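Local coordinates for uncharacterized protein (Helicobacter pylori, PDB 4O5J) that probably serves as an outer-membrane adhesin that attaches the bacterium to sialic acid-bearing glycans through its extracellular domain, at residues Leu30-Val44 with Tyr385-Leu398. Residues are numbered along the deposited sequence; the frame is centred on the assembly and turned at random.
Sequences LNEKYEQLSQYLNQV and YNDAKTLSEEISKL
Leu37 and Leu391 interlock as reciprocal knobs: Leu37 sits among Ala388, Leu391, Ser392 and Ile395, and Leu391 among Lys33, Gln36, Leu37 and Tyr40. With CG of Leu37 anti to its own N (chi1 177°), CB faces Leu391 CD2, CD1 lies 3.6 Å from Ala388 O, and CD2 meets Ile395 CD1 at 3.9 Å. Leu391 CD2 in turn reaches the backbone, 3.4 Å from Leu37 N, and also borders the ring edge of Tyr40.

Tyr40 and Tyr34 each receive aliphatic carbon over one ring face. Asp387 CB stands 3.6 Å from the Tyr40 ring centroid, 11° off the normal, a CH-pi contact; Ile395 CD1 lies 4.1 Å from the Tyr34 ring centroid, and Ile395 CG2 packs against CZ and OH of Tyr34. The backbones come closest at Leu37 and Ala388; Ala388 CB also packs tightly on Leu41 CD2. Toward the ends of the modelled chain, extended Lys33 crosses Glu394 in a salt bridge, NZ to OE2 3.3 Å, whose hydrogen bond is weak.

Axes 8.7 Å apart, 151° between directions and reciprocal knobs-into-holes are consistent with a short antiparallel coiled coil, probably a stem, pairing the N-terminal half of helix 29-54 with the C-terminal end of helix 343-396, far from the chain's centre.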
# COMPACT_ATOMS: atom_id res chain seq x y z
N LEU A 30 -17.38 11.58 -47.39
CA LEU A 30 -17.62 10.17 -47.61
C LEU A 30 -16.83 9.34 -46.62
O LEU A 30 -17.41 8.57 -45.85
CB LEU A 30 -17.27 9.75 -49.04
CG LEU A 30 -17.50 8.27 -49.48
CD1 LEU A 30 -18.92 7.83 -49.07
CD2 LEU A 30 -17.17 7.93 -50.97
N ASN A 31 -15.50 9.49 -46.63
CA ASN A 31 -14.65 8.77 -45.68
C ASN A 31 -15.11 8.92 -44.26
O ASN A 31 -15.02 7.96 -43.49
CB ASN A 31 -13.16 9.14 -45.80
CG ASN A 31 -12.50 8.41 -46.93
OD1 ASN A 31 -12.97 7.30 -47.34
ND2 ASN A 31 -11.42 9.01 -47.49
N GLU A 32 -15.61 10.11 -43.94
CA GLU A 32 -16.08 10.36 -42.58
C GLU A 32 -17.31 9.50 -42.27
O GLU A 32 -17.48 9.00 -41.16
CB GLU A 32 -16.39 11.85 -42.35
CG GLU A 32 -17.85 12.22 -42.66
CD GLU A 32 -18.19 13.71 -42.58
OE1 GLU A 32 -17.34 14.50 -42.10
OE2 GLU A 32 -19.32 14.09 -42.99
N LYS A 33 -18.18 9.32 -43.25
CA LYS A 33 -19.36 8.51 -43.05
C LYS A 33 -19.00 7.06 -42.82
O LYS A 33 -19.64 6.38 -42.00
CB LYS A 33 -20.31 8.67 -44.21
CG LYS A 33 -20.99 10.01 -44.16
CD LYS A 33 -22.15 10.06 -45.10
CE LYS A 33 -22.87 11.36 -44.84
NZ LYS A 33 -24.19 11.21 -45.46
N TYR A 34 -17.97 6.58 -43.53
CA TYR A 34 -17.47 5.22 -43.33
C TYR A 34 -16.85 5.05 -41.94
O TYR A 34 -17.07 4.01 -41.28
CB TYR A 34 -16.47 4.85 -44.41
CG TYR A 34 -17.11 4.35 -45.67
CD1 TYR A 34 -17.45 3.01 -45.79
CD2 TYR A 34 -17.39 5.20 -46.72
CE1 TYR A 34 -18.07 2.51 -46.96
CE2 TYR A 34 -18.00 4.71 -47.89
CZ TYR A 34 -18.33 3.38 -48.01
OH TYR A 34 -18.93 2.92 -49.16
N GLU A 35 -16.10 6.06 -41.47
CA GLU A 35 -15.54 6.02 -40.12
C GLU A 35 -16.63 5.97 -39.07
O GLU A 35 -16.52 5.24 -38.09
CB GLU A 35 -14.68 7.20 -39.83
CG GLU A 35 -13.31 7.07 -40.45
CD GLU A 35 -12.50 8.37 -40.42
OE1 GLU A 35 -11.26 8.28 -40.58
OE2 GLU A 35 -13.09 9.47 -40.26
N GLN A 36 -17.67 6.75 -39.31
CA GLN A 36 -18.79 6.83 -38.42
C GLN A 36 -19.53 5.47 -38.38
O GLN A 36 -19.80 4.94 -37.32
CB GLN A 36 -19.68 7.93 -38.89
CG GLN A 36 -20.57 8.45 -37.82
CD GLN A 36 -21.27 9.69 -38.31
OE1 GLN A 36 -21.49 9.88 -39.51
NE2 GLN A 36 -21.63 10.56 -37.38
N LEU A 37 -19.83 4.90 -39.54
CA LEU A 37 -20.47 3.59 -39.65
C LEU A 37 -19.62 2.57 -38.88
O LEU A 37 -20.13 1.75 -38.12
CB LEU A 37 -20.60 3.18 -41.13
CG LEU A 37 -21.18 1.79 -41.40
CD1 LEU A 37 -22.55 1.64 -40.74
CD2 LEU A 37 -21.29 1.54 -42.93
N SER A 38 -18.31 2.63 -39.09
CA SER A 38 -17.37 1.76 -38.41
C SER A 38 -17.49 1.83 -36.88
O SER A 38 -17.47 0.81 -36.20
CB SER A 38 -15.98 2.12 -38.83
OG SER A 38 -15.08 1.40 -38.05
N GLN A 39 -17.59 3.05 -36.35
CA GLN A 39 -17.73 3.27 -34.91
C GLN A 39 -19.03 2.74 -34.38
O GLN A 39 -19.07 2.09 -33.33
CB GLN A 39 -17.59 4.74 -34.56
CG GLN A 39 -16.16 5.22 -34.80
CD GLN A 39 -16.04 6.73 -34.63
OE1 GLN A 39 -17.01 7.38 -34.26
NE2 GLN A 39 -14.88 7.28 -34.91
N TYR A 40 -20.10 3.00 -35.11
CA TYR A 40 -21.41 2.50 -34.73
C TYR A 40 -21.43 0.97 -34.62
O TYR A 40 -22.01 0.41 -33.68
CB TYR A 40 -22.46 2.93 -35.72
CG TYR A 40 -22.96 4.34 -35.54
CD1 TYR A 40 -23.39 5.09 -36.65
CD2 TYR A 40 -23.06 4.90 -34.27
CE1 TYR A 40 -23.89 6.37 -36.50
CE2 TYR A 40 -23.55 6.19 -34.12
CZ TYR A 40 -23.95 6.90 -35.25
OH TYR A 40 -24.45 8.14 -35.17
N LEU A 41 -20.82 0.31 -35.57
CA LEU A 41 -20.85 -1.15 -35.62
C LEU A 41 -19.96 -1.75 -34.52
O LEU A 41 -20.28 -2.83 -34.01
CB LEU A 41 -20.40 -1.66 -37.01
CG LEU A 41 -21.53 -1.40 -38.01
CD1 LEU A 41 -21.22 -1.91 -39.35
CD2 LEU A 41 -22.85 -2.06 -37.56
N ASN A 42 -18.86 -1.08 -34.20
CA ASN A 42 -18.03 -1.52 -33.06
C ASN A 42 -18.77 -1.33 -31.76
O ASN A 42 -18.65 -2.14 -30.81
CB ASN A 42 -16.70 -0.81 -33.03
CG ASN A 42 -15.71 -1.48 -33.92
OD1 ASN A 42 -15.74 -2.70 -34.15
ND2 ASN A 42 -14.80 -0.70 -34.41
N GLN A 43 -19.55 -0.27 -31.72
CA GLN A 43 -20.40 -0.01 -30.55
C GLN A 43 -21.44 -1.14 -30.40
O GLN A 43 -21.63 -1.69 -29.33
CB GLN A 43 -21.02 1.36 -30.68
CG GLN A 43 -21.88 1.76 -29.53
CD GLN A 43 -22.41 3.17 -29.74
OE1 GLN A 43 -21.77 4.01 -30.40
NE2 GLN A 43 -23.58 3.44 -29.18
N VAL A 44 -22.08 -1.50 -31.51
CA VAL A 44 -23.01 -2.61 -31.51
C VAL A 44 -22.35 -3.91 -31.04
O VAL A 44 -22.90 -4.63 -30.20
CB VAL A 44 -23.65 -2.83 -32.88
CG1 VAL A 44 -24.32 -4.23 -32.98
CG2 VAL A 44 -24.63 -1.71 -33.23
N TYR A 385 -27.71 0.10 -33.44
CA TYR A 385 -28.00 -0.75 -34.59
C TYR A 385 -28.76 0.05 -35.61
O TYR A 385 -28.42 0.00 -36.78
CB TYR A 385 -28.84 -1.97 -34.15
CG TYR A 385 -29.01 -2.98 -35.23
CD1 TYR A 385 -27.98 -3.91 -35.52
CD2 TYR A 385 -30.21 -3.04 -35.99
CE1 TYR A 385 -28.16 -4.89 -36.53
CE2 TYR A 385 -30.40 -3.98 -37.00
CZ TYR A 385 -29.37 -4.90 -37.27
OH TYR A 385 -29.57 -5.88 -38.26
N ASN A 386 -29.80 0.78 -35.18
CA ASN A 386 -30.53 1.62 -36.10
C ASN A 386 -29.65 2.69 -36.79
O ASN A 386 -29.79 2.95 -37.99
CB ASN A 386 -31.73 2.27 -35.42
CG ASN A 386 -32.76 1.23 -34.99
OD1 ASN A 386 -32.64 0.03 -35.30
ND2 ASN A 386 -33.74 1.68 -34.24
N ASP A 387 -28.76 3.31 -36.01
CA ASP A 387 -27.87 4.31 -36.54
C ASP A 387 -27.04 3.70 -37.66
O ASP A 387 -26.99 4.24 -38.77
CB ASP A 387 -26.96 4.82 -35.44
CG ASP A 387 -27.69 5.73 -34.48
OD1 ASP A 387 -28.74 6.25 -34.89
OD2 ASP A 387 -27.24 5.92 -33.31
N ALA A 388 -26.45 2.55 -37.40
CA ALA A 388 -25.67 1.86 -38.41
C ALA A 388 -26.51 1.52 -39.65
O ALA A 388 -26.11 1.80 -40.76
CB ALA A 388 -25.05 0.61 -37.83
N LYS A 389 -27.68 0.91 -39.47
CA LYS A 389 -28.56 0.53 -40.58
C LYS A 389 -28.87 1.75 -41.45
O LYS A 389 -28.80 1.69 -42.69
CB LYS A 389 -29.85 -0.07 -40.04
CG LYS A 389 -30.80 -0.53 -41.09
CD LYS A 389 -32.07 -1.16 -40.52
CE LYS A 389 -33.00 -1.32 -41.70
NZ LYS A 389 -34.31 -1.90 -41.35
N THR A 390 -29.15 2.87 -40.78
CA THR A 390 -29.45 4.13 -41.45
C THR A 390 -28.26 4.66 -42.26
O THR A 390 -28.39 5.02 -43.44
CB THR A 390 -29.86 5.17 -40.42
OG1 THR A 390 -31.12 4.76 -39.89
CG2 THR A 390 -30.00 6.56 -41.04
N LEU A 391 -27.11 4.72 -41.61
CA LEU A 391 -25.89 5.27 -42.17
C LEU A 391 -25.46 4.43 -43.38
O LEU A 391 -25.08 4.97 -44.46
CB LEU A 391 -24.81 5.28 -41.10
CG LEU A 391 -23.58 6.08 -41.46
CD1 LEU A 391 -23.93 7.37 -42.18
CD2 LEU A 391 -22.80 6.38 -40.21
N SER A 392 -25.55 3.10 -43.21
CA SER A 392 -25.18 2.18 -44.27
C SER A 392 -26.05 2.45 -45.51
O SER A 392 -25.57 2.40 -46.66
CB SER A 392 -25.33 0.74 -43.79
OG SER A 392 -24.91 -0.17 -44.80
N GLU A 393 -27.33 2.72 -45.26
CA GLU A 393 -28.25 2.98 -46.35
C GLU A 393 -27.96 4.31 -47.06
O GLU A 393 -28.03 4.37 -48.32
CB GLU A 393 -29.67 2.92 -45.86
CG GLU A 393 -30.65 3.39 -46.89
CD GLU A 393 -32.07 3.07 -46.47
OE1 GLU A 393 -32.27 2.02 -45.82
OE2 GLU A 393 -32.98 3.84 -46.81
N GLU A 394 -27.64 5.35 -46.26
CA GLU A 394 -27.25 6.65 -46.82
C GLU A 394 -26.03 6.52 -47.72
O GLU A 394 -26.01 7.04 -48.84
CB GLU A 394 -26.88 7.63 -45.74
CG GLU A 394 -28.03 7.95 -44.87
CD GLU A 394 -27.58 8.76 -43.68
OE1 GLU A 394 -28.17 8.59 -42.58
OE2 GLU A 394 -26.62 9.58 -43.86
N ILE A 395 -25.01 5.81 -47.22
CA ILE A 395 -23.77 5.58 -47.96
C ILE A 395 -24.04 4.83 -49.27
O ILE A 395 -23.47 5.14 -50.29
CB ILE A 395 -22.82 4.74 -47.11
CG1 ILE A 395 -22.41 5.56 -45.90
CG2 ILE A 395 -21.58 4.34 -47.95
CD1 ILE A 395 -21.35 4.83 -45.10
N SER A 396 -24.95 3.86 -49.21
CA SER A 396 -25.28 3.01 -50.33
C SER A 396 -25.81 3.82 -51.47
O SER A 396 -25.57 3.46 -52.64
CB SER A 396 -26.32 1.99 -49.93
OG SER A 396 -26.42 1.01 -50.91
N LYS A 397 -26.52 4.92 -51.14
CA LYS A 397 -27.11 5.81 -52.16
C LYS A 397 -26.20 6.98 -52.59
O LYS A 397 -26.60 7.77 -53.42
CB LYS A 397 -28.44 6.39 -51.68
CG LYS A 397 -29.49 5.36 -51.35
CD LYS A 397 -30.68 5.99 -50.73
CE LYS A 397 -31.54 4.90 -50.14
NZ LYS A 397 -32.79 5.47 -49.59
N LEU A 398 -25.01 7.11 -52.02
CA LEU A 398 -24.13 8.24 -52.36
C LEU A 398 -23.44 8.07 -53.69
O LEU A 398 -22.97 6.97 -53.99
CB LEU A 398 -23.09 8.41 -51.29
CG LEU A 398 -23.66 9.19 -50.14
CD1 LEU A 398 -22.56 9.28 -49.11
CD2 LEU A 398 -24.11 10.55 -50.68